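Local coordinates for response regulator (Xanthomonas campestris pv. campestris, PDB 3QYY), which probably makes the second messenger cyclic di-GMP through its GGDEF diguanylate cyclase domain, the part present here, which holds cyclic di-GMP and magnesium, at residues H127-A133 and G160-D166. Numbering follows the deposited sequence.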
loop_
_atom_site.group_PDB
_atom_site.type_symbol
_atom_site.label_atom_id
_atom_site.label_comp_id
_atom_site.label_asym_id
_atom_site.label_seq_id
_atom_site.Cartn_x
_atom_site.Cartn_y
_atom_site.Cartn_z
ATOM N N HIS B 127 0.436 -1.924 15.318
ATOM C CA HIS B 127 -0.837 -1.226 15.187
ATOM C C HIS B 127 -1.444 -1.711 13.877
ATOM O O HIS B 127 -0.785 -1.682 12.834
ATOM C CB HIS B 127 -0.608 0.284 15.164
ATOM C CG HIS B 127 0.019 0.812 16.418
ATOM N ND1 HIS B 127 0.485 2.105 16.533
ATOM C CD2 HIS B 127 0.255 0.220 17.613
ATOM C CE1 HIS B 127 0.982 2.285 17.744
ATOM N NE2 HIS B 127 0.855 1.157 18.419
ATOM N N VAL B 128 -2.693 -2.160 13.931
ATOM C CA VAL B 128 -3.352 -2.706 12.750
ATOM C C VAL B 128 -4.774 -2.215 12.498
ATOM O O VAL B 128 -5.565 -2.055 13.431
ATOM C CB VAL B 128 -3.401 -4.253 12.843
ATOM C CG1 VAL B 128 -4.111 -4.841 11.626
ATOM C CG2 VAL B 128 -1.993 -4.806 12.972
ATOM N N SER B 129 -5.084 -1.986 11.223
ATOM C CA SER B 129 -6.416 -1.573 10.798
ATOM C C SER B 129 -7.041 -2.833 10.209
ATOM O O SER B 129 -6.447 -3.472 9.338
ATOM C CB SER B 129 -6.335 -0.486 9.724
ATOM O OG SER B 129 -5.909 0.746 10.276
ATOM N N ALA B 130 -8.232 -3.194 10.676
ATOM C CA ALA B 130 -8.883 -4.403 10.189
ATOM C C ALA B 130 -10.341 -4.230 9.791
ATOM O O ALA B 130 -11.058 -3.392 10.345
ATOM C CB ALA B 130 -8.766 -5.502 11.243
ATOM N N GLY B 131 -10.762 -5.041 8.825
ATOM C CA GLY B 131 -12.134 -5.022 8.349
ATOM C C GLY B 131 -12.624 -6.452 8.182
ATOM O O GLY B 131 -11.868 -7.328 7.746
ATOM N N SER B 132 -13.881 -6.707 8.527
ATOM C CA SER B 132 -14.425 -8.056 8.405
ATOM C C SER B 132 -15.726 -8.121 7.610
ATOM O O SER B 132 -16.442 -7.125 7.470
ATOM C CB SER B 132 -14.660 -8.656 9.798
ATOM O OG SER B 132 -15.642 -7.924 10.516
ATOM N N ALA B 133 -16.011 -9.308 7.085
ATOM C CA ALA B 133 -17.229 -9.569 6.327
ATOM C C ALA B 133 -17.592 -11.037 6.557
ATOM O O ALA B 133 -16.712 -11.896 6.634
ATOM C CB ALA B 133 -17.006 -9.304 4.839
ATOM N N GLY B 160 -7.329 3.955 12.594
ATOM C CA GLY B 160 -6.603 2.700 12.645
ATOM C C GLY B 160 -6.699 2.023 13.999
ATOM O O GLY B 160 -7.544 2.380 14.822
ATOM N N ARG B 161 -5.824 1.049 14.229
ATOM C CA ARG B 161 -5.796 0.295 15.481
ATOM C C ARG B 161 -7.196 -0.125 15.914
ATOM O O ARG B 161 -7.561 0.008 17.081
ATOM C CB ARG B 161 -5.146 1.123 16.595
ATOM C CG ARG B 161 -3.735 1.592 16.286
ATOM C CD ARG B 161 -2.935 1.805 17.562
ATOM N NE ARG B 161 -3.581 2.731 18.485
ATOM C CZ ARG B 161 -3.150 2.974 19.720
ATOM N NH1 ARG B 161 -3.800 3.833 20.493
ATOM N NH2 ARG B 161 -2.073 2.355 20.184
ATOM N N ARG B 162 -7.977 -0.639 14.969
ATOM C CA ARG B 162 -9.338 -1.065 15.258
ATOM C C ARG B 162 -9.893 -1.970 14.168
ATOM O O ARG B 162 -9.334 -2.061 13.072
ATOM C CB ARG B 162 -10.244 0.159 15.401
ATOM C CG ARG B 162 -10.286 1.022 14.151
ATOM C CD ARG B 162 -11.021 2.328 14.396
ATOM N NE ARG B 162 -12.438 2.123 14.676
ATOM C CZ ARG B 162 -13.297 3.105 14.929
ATOM N NH1 ARG B 162 -14.573 2.831 15.173
ATOM N NH2 ARG B 162 -12.880 4.365 14.939
ATOM N N LEU B 163 -11.002 -2.630 14.482
ATOM C CA LEU B 163 -11.674 -3.525 13.548
ATOM C C LEU B 163 -13.068 -3.001 13.237
ATOM O O LEU B 163 -13.852 -2.733 14.147
ATOM C CB LEU B 163 -11.797 -4.931 14.142
ATOM C CG LEU B 163 -12.806 -5.862 13.457
ATOM C CD1 LEU B 163 -12.316 -6.244 12.067
ATOM C CD2 LEU B 163 -13.009 -7.108 14.304
ATOM N N VAL B 164 -13.368 -2.848 11.953
ATOM C CA VAL B 164 -14.682 -2.394 11.512
ATOM C C VAL B 164 -15.324 -3.539 10.736
ATOM O O VAL B 164 -14.664 -4.175 9.913
ATOM C CB VAL B 164 -14.575 -1.158 10.592
ATOM C CG1 VAL B 164 -15.930 -0.853 9.971
ATOM C CG2 VAL B 164 -14.079 0.037 11.390
ATOM N N ARG B 165 -16.600 -3.806 10.999
ATOM C CA ARG B 165 -17.309 -4.892 10.317
ATOM C C ARG B 165 -18.185 -4.385 9.177
ATOM O O ARG B 165 -18.725 -3.280 9.241
ATOM C CB ARG B 165 -18.188 -5.666 11.310
ATOM C CG ARG B 165 -19.289 -4.825 11.939
ATOM C CD ARG B 165 -20.345 -5.667 12.653
ATOM N NE ARG B 165 -19.801 -6.479 13.739
ATOM C CZ ARG B 165 -20.550 -7.119 14.633
ATOM N NH1 ARG B 165 -21.871 -7.037 14.571
ATOM N NH2 ARG B 165 -19.983 -7.847 15.586
ATOM N N ASP B 166 -18.328 -5.202 8.138
ATOM C CA ASP B 166 -19.148 -4.844 6.985
ATOM C C ASP B 166 -20.615 -4.755 7.393
ATOM O O ASP B 166 -20.991 -5.440 8.369
ATOM C CB ASP B 166 -18.986 -5.897 5.885
ATOM C CG ASP B 166 -20.005 -5.739 4.766
ATOM O OD1 ASP B 166 -20.043 -4.664 4.136
ATOM O OD2 ASP B 166 -20.766 -6.696 4.515
#
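One face of the His127 ring is covered by Arg161, whose CD sits over that face, 3.5 Å from the ring centroid, a CH-pi contact. The guanidinium continues past the imidazole instead of stacking on it: the two planes are 66° apart, and His127 NE2 lies at the guanidinium edge, 3.6 Å from Arg161 NH2. That NH2 forms a salt bridge with Glu117, which also touches the imidazole. This pair flanks one end of a parallel strand pairing in the GGDEF domain, the beta-alpha-beta crossover in which helix 141-157 links strand 128-134 to the outermost strand 162-165. Parallel register is evident from the alternating bonds: Ala130 N gives to Arg162 O (2.9 Å), Ala130 O accepts from Val164 N, Ser132 N gives to Val164 O, and Ser132 O accepts from Asp166 N (2.8 Å). At the start of the pairing, the bond from Arg162 N to Val128 O is weak, with an N-H...O angle of 124°, where Arg161 has a left-handed backbone conformation. Near that end Ser129 OG is hydrogen-bonded to Asp51 OD2, and Arg161 N to Asp51 OD1. The Ser129 backbone pairs with that of Asp49, a magnesium ligand, so strand 128-134 runs beside the metal-bearing strand 44-50, with the Ser129 side chain about 9 Å from the magnesium ion. Ala130, Ser132 and Leu163 share one face of the sheet, where Leu163 also meets Phe46 of the central strand and Leu109 of helix 102-116. With CG of Leu163 anti to its N (chi1 164°), one methyl swings back across the strand gap: CD1 lies 3.7 Å from Ala130 CB and 4.0 Å from Ser132 OG.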